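Local coordinates for uncharacterized SRPBCC domain-containing protein (Micromonospora chersina, PDB 6V04) that is of unknown function but, as a START/Bet v1-like protein encoded in the dynemicin biosynthetic locus, probably takes part in making dynemicin, at residues A[17-22]-A[102-107]; A[195-200]-A[214-219]. All coordinates share one frame; numbering follows the deposited sequence.

Contact 1 (A[17-22]-A[102-107]); sequences MVSVPA and ATTLTV
Thr103 reaches past the end of the strand pairing to Ala22: its OG1 donates to Ala22 O over 2.6 Å, in the plane of that carbonyl. Its chi1 of -67° sets OG1 beside its own backbone N, and because that N also donates to Val20 O, one threonine ties down both the last strand residue and the turn that follows, an inverse gamma turn centred on Pro21. Val20 N returns a bond to Thr103 O, and two residues back Val18 and Leu105 trade a second pair of backbone bonds.

On one face of the sheet Met17 and Thr106 run side by side, pointing the same way. Met17 CG rests 3.6 Å from Thr106 OG1, while CG and CE both touch the methyl CG2. Next along this face, the methyl CG2 of Thr104 lies against Val18 O at 3.6 Å.

The other face carries Val18, Val20, Thr103 and Leu105. Val18 places CG1 between its backbone N and carbonyl carbon (chi1 64°), and from there this methyl meets Leu105 CB at 4.0 Å, the two side chains set obliquely. Helix 116-139 packs on this side through Val130, Leu133 and Leu137, and Val27 of helix 24-32 touches Val20 and Thr103. Strand 14-20 is an outermost strand of the sheet within this chain and pairs antiparallel with 103-110, the last of its strands along the chain; with the long helix against one face, this first-to-last pairing is characteristic of the START/Bet v1-like helix-grip fold.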
loop_
_atom_site.group_PDB
_atom_site.type_symbol
_atom_site.label_atom_id
_atom_site.label_comp_id
_atom_site.label_asym_id
_atom_site.label_seq_id
_atom_site.Cartn_x
_atom_site.Cartn_y
_atom_site.Cartn_z
ATOM N N MET A 17 -4.785 18.889 -2.390
ATOM C CA MET A 17 -4.397 20.074 -1.641
ATOM C C MET A 17 -5.153 20.112 -0.321
ATOM O O MET A 17 -6.264 19.587 -0.206
ATOM C CB MET A 17 -4.682 21.380 -2.424
ATOM C CG MET A 17 -3.875 21.572 -3.696
ATOM S SD MET A 17 -4.546 20.702 -5.130
ATOM C CE MET A 17 -3.891 21.699 -6.470
ATOM N N VAL A 18 -4.536 20.733 0.679
ATOM C CA VAL A 18 -5.229 21.097 1.908
ATOM C C VAL A 18 -4.749 22.480 2.329
ATOM O O VAL A 18 -3.567 22.810 2.192
ATOM C CB VAL A 18 -5.012 20.054 3.030
ATOM C CG1 VAL A 18 -3.546 19.985 3.450
ATOM C CG2 VAL A 18 -5.909 20.360 4.226
ATOM N N SER A 19 -5.680 23.296 2.809
ATOM C CA SER A 19 -5.382 24.600 3.380
ATOM C C SER A 19 -5.595 24.520 4.883
ATOM O O SER A 19 -6.641 24.044 5.334
ATOM C CB SER A 19 -6.272 25.684 2.774
ATOM O OG SER A 19 -6.110 26.909 3.466
ATOM N N VAL A 20 -4.602 24.956 5.653
ATOM C CA VAL A 20 -4.692 24.904 7.113
ATOM C C VAL A 20 -4.362 26.266 7.712
ATOM O O VAL A 20 -3.536 27.009 7.161
ATOM C CB VAL A 20 -3.770 23.825 7.703
ATOM C CG1 VAL A 20 -4.206 22.427 7.265
ATOM C CG2 VAL A 20 -2.323 24.091 7.337
ATOM N N PRO A 21 -4.976 26.635 8.827
ATOM C CA PRO A 21 -4.675 27.931 9.443
ATOM C C PRO A 21 -3.472 27.863 10.364
ATOM O O PRO A 21 -3.521 28.358 11.494
ATOM C CB PRO A 21 -5.959 28.241 10.220
ATOM C CG PRO A 21 -6.459 26.899 10.618
ATOM C CD PRO A 21 -6.077 25.942 9.514
ATOM N N ALA A 22 -2.402 27.224 9.907
ATOM C CA ALA A 22 -1.128 27.226 10.596
ATOM C C ALA A 22 -0.079 27.895 9.717
ATOM O O ALA A 22 -0.163 27.824 8.486
ATOM C CB ALA A 22 -0.667 25.806 10.945
ATOM N N ALA A 102 -4.055 31.158 5.353
ATOM C CA ALA A 102 -3.692 29.778 5.637
ATOM C C ALA A 102 -2.451 29.383 4.849
ATOM O O ALA A 102 -2.016 30.076 3.925
ATOM C CB ALA A 102 -4.850 28.833 5.303
ATOM N N THR A 103 -1.882 28.249 5.242
ATOM C CA THR A 103 -0.848 27.567 4.482
ATOM C C THR A 103 -1.501 26.489 3.632
ATOM O O THR A 103 -2.386 25.773 4.102
ATOM C CB THR A 103 0.192 26.925 5.408
ATOM O OG1 THR A 103 0.917 27.952 6.097
ATOM C CG2 THR A 103 1.171 26.065 4.602
ATOM N N THR A 104 -1.076 26.378 2.375
ATOM C CA THR A 104 -1.561 25.316 1.510
ATOM C C THR A 104 -0.454 24.300 1.289
ATOM O O THR A 104 0.673 24.670 0.945
ATOM C CB THR A 104 -2.043 25.864 0.169
ATOM O OG1 THR A 104 -3.121 26.784 0.383
ATOM C CG2 THR A 104 -2.514 24.728 -0.725
ATOM N N LEU A 105 -0.784 23.026 1.476
ATOM C CA LEU A 105 0.081 21.925 1.083
ATOM C C LEU A 105 -0.495 21.308 -0.184
ATOM O O LEU A 105 -1.664 20.912 -0.207
ATOM C CB LEU A 105 0.185 20.874 2.190
ATOM C CG LEU A 105 0.761 19.514 1.790
ATOM C CD1 LEU A 105 2.223 19.634 1.490
ATOM C CD2 LEU A 105 0.529 18.488 2.899
ATOM N N THR A 106 0.322 21.227 -1.228
ATOM C CA THR A 106 -0.055 20.595 -2.482
ATOM C C THR A 106 0.743 19.310 -2.641
ATOM O O THR A 106 1.977 19.336 -2.582
ATOM C CB THR A 106 0.212 21.532 -3.667
ATOM O OG1 THR A 106 -0.504 22.756 -3.483
ATOM C CG2 THR A 106 -0.215 20.895 -4.986
ATOM N N VAL A 107 0.042 18.198 -2.848
ATOM C CA VAL A 107 0.661 16.897 -3.062
ATOM C C VAL A 107 0.506 16.521 -4.524
ATOM O O VAL A 107 -0.613 16.508 -5.051
ATOM C CB VAL A 107 0.036 15.807 -2.181
ATOM C CG1 VAL A 107 0.677 14.455 -2.508
ATOM C CG2 VAL A 107 0.194 16.151 -0.706
#

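Contact 2 (A[195-200]-A[214-219])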
loop_
_atom_site.group_PDB
_atom_site.type_symbol
_atom_site.label_atom_id
_atom_site.label_comp_id
_atom_site.label_asym_id
_atom_site.label_seq_id
_atom_site.Cartn_x
_atom_site.Cartn_y
_atom_site.Cartn_z
ATOM N N ARG A 195 -1.127 -20.924 10.698
ATOM C CA ARG A 195 -0.340 -21.005 9.469
ATOM C C ARG A 195 -1.154 -21.455 8.261
ATOM O O ARG A 195 -0.947 -20.951 7.158
ATOM C CB ARG A 195 0.829 -21.965 9.687
ATOM C CG ARG A 195 1.695 -22.201 8.485
ATOM C CD ARG A 195 3.041 -22.795 8.900
ATOM N NE ARG A 195 3.849 -21.852 9.669
ATOM C CZ ARG A 195 5.126 -22.047 9.981
ATOM N NH1 ARG A 195 5.745 -23.154 9.591
ATOM N NH2 ARG A 195 5.792 -21.146 10.679
ATOM N N ARG A 196 -2.099 -22.372 8.449
ATOM C CA ARG A 196 -2.867 -22.978 7.366
ATOM C C ARG A 196 -4.286 -22.427 7.371
ATOM O O ARG A 196 -4.990 -22.519 8.386
ATOM C CB ARG A 196 -2.886 -24.498 7.546
ATOM C CG ARG A 196 -3.760 -25.273 6.588
ATOM C CD ARG A 196 -3.812 -26.757 6.969
ATOM N NE ARG A 196 -2.483 -27.351 7.027
ATOM C CZ ARG A 196 -1.898 -28.003 6.031
ATOM N NH1 ARG A 196 -2.510 -28.146 4.855
ATOM N NH2 ARG A 196 -0.689 -28.508 6.203
ATOM N N PHE A 197 -4.707 -21.860 6.243
ATOM C CA PHE A 197 -6.040 -21.308 6.087
ATOM C C PHE A 197 -6.774 -22.009 4.952
ATOM O O PHE A 197 -6.187 -22.295 3.901
ATOM C CB PHE A 197 -5.968 -19.801 5.801
ATOM C CG PHE A 197 -5.356 -19.019 6.915
ATOM C CD1 PHE A 197 -3.979 -18.919 7.036
ATOM C CD2 PHE A 197 -6.152 -18.407 7.863
ATOM C CE1 PHE A 197 -3.408 -18.212 8.077
ATOM C CE2 PHE A 197 -5.589 -17.704 8.909
ATOM C CZ PHE A 197 -4.211 -17.602 9.017
ATOM N N THR A 198 -8.065 -22.254 5.158
ATOM C CA THR A 198 -8.899 -22.853 4.124
ATOM C C THR A 198 -9.174 -21.860 2.993
ATOM O O THR A 198 -9.615 -20.727 3.227
ATOM C CB THR A 198 -10.217 -23.323 4.719
ATOM O OG1 THR A 198 -9.968 -24.313 5.727
ATOM C CG2 THR A 198 -11.103 -23.921 3.638
ATOM N N LEU A 199 -8.958 -22.309 1.766
ATOM C CA LEU A 199 -9.206 -21.521 0.565
ATOM C C LEU A 199 -10.466 -22.071 -0.092
ATOM O O LEU A 199 -10.608 -23.292 -0.234
ATOM C CB LEU A 199 -8.002 -21.606 -0.373
ATOM C CG LEU A 199 -7.986 -20.679 -1.588
ATOM C CD1 LEU A 199 -6.566 -20.417 -2.040
ATOM C CD2 LEU A 199 -8.786 -21.306 -2.714
ATOM N N ARG A 200 -11.381 -21.179 -0.466
ATOM C CA ARG A 200 -12.666 -21.551 -1.045
ATOM C C ARG A 200 -12.938 -20.719 -2.294
ATOM O O ARG A 200 -12.388 -19.632 -2.481
ATOM C CB ARG A 200 -13.837 -21.333 -0.076
ATOM C CG ARG A 200 -13.726 -22.046 1.261
ATOM C CD ARG A 200 -13.874 -23.560 1.145
ATOM N NE ARG A 200 -14.615 -24.112 2.279
ATOM C CZ ARG A 200 -14.504 -25.362 2.725
ATOM N NH1 ARG A 200 -13.666 -26.214 2.147
ATOM N NH2 ARG A 200 -15.228 -25.758 3.764
ATOM N N VAL A 214 -10.605 -16.661 1.585
ATOM C CA VAL A 214 -9.807 -17.307 2.628
ATOM C C VAL A 214 -10.584 -17.250 3.935
ATOM O O VAL A 214 -10.924 -16.164 4.426
ATOM C CB VAL A 214 -8.423 -16.662 2.766
ATOM C CG1 VAL A 214 -7.619 -17.391 3.840
ATOM C CG2 VAL A 214 -7.685 -16.698 1.444
ATOM N N GLU A 215 -10.866 -18.425 4.487
ATOM C CA GLU A 215 -11.567 -18.536 5.754
ATOM C C GLU A 215 -10.601 -18.249 6.887
ATOM O O GLU A 215 -9.434 -18.640 6.828
ATOM C CB GLU A 215 -12.136 -19.940 5.939
ATOM C CG GLU A 215 -13.138 -20.379 4.919
ATOM C CD GLU A 215 -13.711 -21.752 5.238
ATOM O OE1 GLU A 215 -13.258 -22.381 6.222
ATOM O OE2 GLU A 215 -14.609 -22.197 4.499
ATOM N N ILE A 216 -11.106 -17.605 7.932
ATOM C CA ILE A 216 -10.333 -17.265 9.119
ATOM C C ILE A 216 -10.937 -18.007 10.309
ATOM O O ILE A 216 -12.115 -17.811 10.619
ATOM C CB ILE A 216 -10.334 -15.749 9.373
ATOM C CG1 ILE A 216 -9.835 -14.994 8.122
ATOM C CG2 ILE A 216 -9.511 -15.422 10.605
ATOM C CD1 ILE A 216 -8.399 -15.328 7.716
ATOM N N PRO A 217 -10.182 -18.859 11.004
ATOM C CA PRO A 217 -10.735 -19.552 12.174
ATOM C C PRO A 217 -11.335 -18.579 13.177
ATOM O O PRO A 217 -10.701 -17.597 13.582
ATOM C CB PRO A 217 -9.523 -20.290 12.748
ATOM C CG PRO A 217 -8.599 -20.461 11.589
ATOM C CD PRO A 217 -8.774 -19.225 10.773
ATOM N N GLY A 218 -12.581 -18.845 13.559
ATOM C CA GLY A 218 -13.273 -18.061 14.556
ATOM C C GLY A 218 -14.108 -16.924 14.009
ATOM O O GLY A 218 -14.894 -16.337 14.763
ATOM N N ALA A 219 -13.975 -16.604 12.724
ATOM C CA ALA A 219 -14.506 -15.366 12.169
ATOM C C ALA A 219 -15.948 -15.512 11.702
ATOM O O ALA A 219 -16.393 -16.597 11.322
ATOM C CB ALA A 219 -13.641 -14.917 11.004
HETATM O O HOH W 1 -9.120 -21.303 7.645
#
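Phe197 meets three residues of 214-219 through apolar contacts. Its CB lies 3.5 Å from Val214 CG1, while CD2 and CE2 touch Ile216 CD1 and Pro217 CD. At the ring edge, in its plane, Glu215 O approaches CD2 to 3.4 Å. Phe262 adds an edge-to-face ring contact, and Leu258 of helix 252-277 touches both Phe197 and Ile216.

The backbone link is a straight bond from Glu215 N to Thr198 O (2.9 Å). A water joins the other backbone atoms of the same two residues: it accepts from Thr198 N and donates to Glu215 O. This is the frayed end of an antiparallel beta hairpin, strands 196-205 and 209-214, in a second sheet whose strand order is consistent with another START/Bet v1-like unit; the departing chain enters a type II beta turn from Ile216 to Ala219.

In the charged contact Glu215 runs alongside Thr198, extended beyond CG (chi2 -176°), with OE1 3.5 Å from Thr198 CB. OE2 forms a salt bridge with Arg200 NE at 2.9 Å, but the hydrogen bond within it is weak, bent to 122°, and the carboxylate and guanidinium planes stand 89° apart. An alanine in place of Glu215 would probably leave Arg200 without this acidic mate and uncover the flank of Thr198. Thr198 CG2 sits against one face of the guanidinium; the arginine is poorly ordered.

How the contacts relate
Contact 1 closes before contact 2 opens along the chain, and the two lie on opposite sides of its centre, their own centres 44 Å apart and their nearest atoms about 32 Å. They share no strand, sheet or helix. Contact 1 belongs to the seven-stranded antiparallel sheet that runs from strand 14-20 to strand 43-44 and packs on helix 116-139; contact 2 belongs to the sheet between strands 151-157 and 176-178, served by helix 252-277. Both sheets have the strand order 1-7-6-5-4-3-2, consistent with two START/Bet v1-like units in tandem. Contact 1 pairs strands first and last in sequence but adjacent in the sheet; contact 2 joins a strand to the chain leaving its hairpin partner.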